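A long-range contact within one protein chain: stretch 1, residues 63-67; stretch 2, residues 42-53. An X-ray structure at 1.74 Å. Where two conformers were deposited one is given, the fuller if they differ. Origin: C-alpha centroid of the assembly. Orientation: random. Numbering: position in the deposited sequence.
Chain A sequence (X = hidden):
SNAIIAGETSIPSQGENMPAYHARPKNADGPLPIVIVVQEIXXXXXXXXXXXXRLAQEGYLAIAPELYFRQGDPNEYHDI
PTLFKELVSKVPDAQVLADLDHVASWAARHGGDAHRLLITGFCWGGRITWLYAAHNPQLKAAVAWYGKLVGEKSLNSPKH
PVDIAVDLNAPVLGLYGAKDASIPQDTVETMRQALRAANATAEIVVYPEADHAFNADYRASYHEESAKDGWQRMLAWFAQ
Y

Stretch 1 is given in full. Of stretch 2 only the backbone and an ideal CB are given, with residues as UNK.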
# COMPACT_ATOMS: atom_id res chain seq x y z
N ILE A 63 7.68 4.47 -5.29
CA ILE A 63 7.31 3.89 -6.64
C ILE A 63 5.88 3.38 -6.57
O ILE A 63 5.57 2.58 -5.69
CB ILE A 63 8.24 2.70 -7.03
CG1 ILE A 63 9.70 3.16 -7.07
CG2 ILE A 63 7.83 2.15 -8.43
CD1 ILE A 63 10.70 1.97 -6.91
N ALA A 64 5.00 3.86 -7.47
CA ALA A 64 3.61 3.40 -7.50
C ALA A 64 3.37 2.68 -8.84
O ALA A 64 3.25 3.34 -9.88
CB ALA A 64 2.65 4.59 -7.42
N PRO A 65 3.24 1.35 -8.80
CA PRO A 65 2.94 0.57 -10.03
C PRO A 65 1.44 0.58 -10.39
O PRO A 65 0.57 0.58 -9.51
CB PRO A 65 3.39 -0.85 -9.66
CG PRO A 65 3.13 -0.94 -8.16
CD PRO A 65 3.52 0.46 -7.64
N GLU A 66 1.19 0.54 -11.69
CA GLU A 66 -0.14 0.43 -12.26
C GLU A 66 -0.53 -1.05 -12.20
O GLU A 66 -0.45 -1.77 -13.22
CB GLU A 66 -0.08 0.91 -13.71
CG GLU A 66 -1.43 1.37 -14.25
CD GLU A 66 -1.96 2.57 -13.49
OE1 GLU A 66 -2.58 2.36 -12.42
OE2 GLU A 66 -1.78 3.72 -13.98
N LEU A 67 -0.98 -1.51 -11.03
CA LEU A 67 -1.16 -2.98 -10.82
C LEU A 67 -2.26 -3.61 -11.67
O LEU A 67 -2.24 -4.83 -11.91
CB LEU A 67 -1.38 -3.28 -9.33
CG LEU A 67 -0.11 -2.95 -8.52
CD1 LEU A 67 -0.40 -2.80 -7.03
CD2 LEU A 67 0.88 -4.10 -8.70
N UNK A 42 -8.59 3.08 -7.76
CA UNK A 42 -8.62 4.08 -8.82
C UNK A 42 -7.37 4.10 -9.66
O UNK A 42 -7.25 4.93 -10.58
CB UNK A 42 -8.84 5.47 -8.22
N UNK A 43 -6.43 3.23 -9.32
CA UNK A 43 -5.16 3.14 -10.07
C UNK A 43 -4.19 4.23 -9.66
O UNK A 43 -4.31 4.83 -8.57
CB UNK A 43 -5.42 3.23 -11.58
N UNK A 44 -3.20 4.48 -10.51
CA UNK A 44 -2.14 5.47 -10.10
C UNK A 44 -2.66 6.86 -10.47
O UNK A 44 -2.27 7.50 -11.46
CB UNK A 44 -0.80 5.19 -10.78
N UNK A 45 -3.63 7.28 -9.66
CA UNK A 45 -4.39 8.56 -9.81
C UNK A 45 -3.41 9.69 -9.49
O UNK A 45 -2.37 9.46 -8.88
CB UNK A 45 -5.61 8.62 -8.89
N UNK A 46 -3.75 10.93 -9.89
CA UNK A 46 -2.95 12.09 -9.48
C UNK A 46 -2.64 12.12 -7.98
O UNK A 46 -1.55 12.54 -7.55
CB UNK A 46 -3.68 13.38 -9.87
N UNK A 47 -3.62 11.71 -7.17
CA UNK A 47 -3.44 11.72 -5.70
C UNK A 47 -2.27 10.75 -5.33
O UNK A 47 -1.45 11.08 -4.49
CB UNK A 47 -4.73 11.31 -4.99
N UNK A 48 -2.23 9.58 -5.97
CA UNK A 48 -1.16 8.61 -5.64
C UNK A 48 0.22 9.18 -6.07
O UNK A 48 1.24 9.02 -5.35
CB UNK A 48 -1.42 7.27 -6.33
N UNK A 49 0.25 9.84 -7.22
CA UNK A 49 1.48 10.51 -7.69
C UNK A 49 1.94 11.60 -6.71
O UNK A 49 3.13 11.71 -6.41
CB UNK A 49 1.25 11.12 -9.07
N UNK A 50 0.99 12.37 -6.18
CA UNK A 50 1.25 13.38 -5.12
C UNK A 50 1.87 12.69 -3.88
O UNK A 50 2.87 13.18 -3.33
CB UNK A 50 -0.04 14.10 -4.73
N UNK A 51 1.29 11.57 -3.43
CA UNK A 51 1.85 10.85 -2.31
C UNK A 51 3.30 10.39 -2.57
O UNK A 51 4.11 10.44 -1.64
CB UNK A 51 0.96 9.64 -1.99
N UNK A 52 3.61 9.90 -3.78
CA UNK A 52 4.99 9.48 -4.09
C UNK A 52 5.92 10.69 -3.97
O UNK A 52 7.02 10.60 -3.42
CB UNK A 52 5.08 8.87 -5.49
N UNK A 53 5.46 11.84 -4.48
CA UNK A 53 6.29 13.05 -4.38
C UNK A 53 6.50 13.48 -2.90
O UNK A 53 7.61 13.89 -2.53
CB UNK A 53 5.64 14.19 -5.17

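Position 42 aims its CA-to-CB bond away from stretch 1, with nothing of that stretch within 5.5 Å of the ideal CB, so the contact sets no preference; it is F42. Position 43 is far more restrictive. Its phi of 80° by itself favours glycine, and an ideal CB would lie a tight 3.1 Å from E66 OE1. Glycine fits on both counts, and G43 lets its CA come within 3.6 Å of E66 OE1.

Position 44 points toward stretch 1, its CA 5.8 Å from the CA of E66. The backbone N-H can meet the carboxylate of E66 with any residue except proline, while the ideal CB looks onto the carbonyl oxygens of A64 and P65 and the methyl of A64. A compact beta-branched residue suits, valine or isoleucine above all; threonine has the same shape but is polar. V44 is deposited, and it has the largest area covered by stretch 1. Its N donates to E66 OE1 at 2.9 Å, CG2 lies 3.4 Å from P65 O, and CG1 packs 3.9 Å from A64 CB.

Position 45 points away, just before the helix, where a side chain able to accept from a free backbone NH is useful: serine, threonine, aspartate, asparagine, or a histidine nitrogen. H45 serves as N-cap, its ND1 accepting from H47 N at 2.9 Å. Positions 46 and 47 begin the helix out of reach of stretch 1, which leaves them unconstrained by it; they are E46 and H47.

Four residues on from 44, inside the helix, position 48 points toward stretch 1 with its ideal CB 5.0 Å from A64 CB. That gap asks for a medium-sized apolar side chain, such as valine, isoleucine or leucine. I48 puts CG2 3.6 Å from A64 CB, while the end of the side chain leads away.

Position 49 points sideways, and 50 and 51 are out of reach; many residues would do. They are R49, D50 and L51.

Position 52 returns toward stretch 1 one helical turn after 48. Its ideal CB stands 5.3 Å from A64 CB and 5.1 Å from I63 N, room for one further small atom or a short branch: cysteine, serine or valine. C52, at chi1 m, brings SG to 3.6 Å from A64 CB, and SG also lies 4.3 Å from I63 C.

Position 53 is out of reach, so stretch 1 sets no preference and many residues would do; R53 is deposited, and its NH2 forms a salt bridge to E46 OE2 at 2.9 Å, back along the helix.

The rule is a loop residue plus two helix positions one turn apart: V44, I48 and C52 converge on the single methyl of A64.

Stretch 2 42-53: FGVHEHIRDLCR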
# COMPACT_ATOMS: atom_id res chain seq x y z
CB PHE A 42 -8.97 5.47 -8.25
CG PHE A 42 -10.17 5.44 -7.35
CD1 PHE A 42 -11.41 5.03 -7.84
CD2 PHE A 42 -10.05 5.76 -5.99
CE1 PHE A 42 -12.57 4.94 -6.99
CE2 PHE A 42 -11.19 5.69 -5.14
CZ PHE A 42 -12.45 5.26 -5.66
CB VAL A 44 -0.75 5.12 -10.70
CG1 VAL A 44 0.33 6.10 -10.16
CG2 VAL A 44 -0.36 3.75 -10.25
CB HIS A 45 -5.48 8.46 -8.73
CG HIS A 45 -6.49 9.59 -8.73
ND1 HIS A 45 -6.27 10.77 -8.05
CD2 HIS A 45 -7.71 9.69 -9.29
CE1 HIS A 45 -7.32 11.56 -8.19
NE2 HIS A 45 -8.21 10.93 -8.96
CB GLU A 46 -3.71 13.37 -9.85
CG GLU A 46 -3.03 14.63 -9.36
CD GLU A 46 -1.60 14.82 -9.93
OE1 GLU A 46 -1.24 14.24 -11.00
OE2 GLU A 46 -0.83 15.56 -9.29
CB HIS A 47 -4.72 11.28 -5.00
CG HIS A 47 -4.56 11.05 -3.53
ND1 HIS A 47 -4.12 12.04 -2.67
CD2 HIS A 47 -4.77 9.95 -2.76
CE1 HIS A 47 -4.06 11.56 -1.44
NE2 HIS A 47 -4.46 10.31 -1.46
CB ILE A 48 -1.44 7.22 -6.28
CG1 ILE A 48 -2.80 6.66 -5.79
CG2 ILE A 48 -0.27 6.24 -6.02
CD1 ILE A 48 -2.87 6.43 -4.25
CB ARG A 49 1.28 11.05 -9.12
CG ARG A 49 0.87 9.94 -10.12
CD ARG A 49 0.32 10.56 -11.42
NE ARG A 49 1.32 11.30 -12.19
CZ ARG A 49 1.82 10.90 -13.36
NH1 ARG A 49 2.70 11.66 -14.01
NH2 ARG A 49 1.45 9.75 -13.91
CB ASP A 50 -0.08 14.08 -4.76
CG ASP A 50 0.07 15.23 -3.79
OD1 ASP A 50 1.17 15.81 -3.64
OD2 ASP A 50 -0.99 15.60 -3.20
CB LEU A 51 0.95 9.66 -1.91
CG LEU A 51 -0.48 10.10 -1.45
CD1 LEU A 51 -1.23 8.85 -1.03
CD2 LEU A 51 -0.48 11.13 -0.31
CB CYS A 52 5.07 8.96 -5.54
SG CYS A 52 4.29 7.31 -5.71
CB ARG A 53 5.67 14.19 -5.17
CG ARG A 53 5.74 13.93 -6.66
CD ARG A 53 5.31 15.14 -7.45
NE ARG A 53 3.91 15.57 -7.26
CZ ARG A 53 2.88 15.20 -8.00
NH1 ARG A 53 3.02 14.30 -8.98
NH2 ARG A 53 1.66 15.74 -7.73
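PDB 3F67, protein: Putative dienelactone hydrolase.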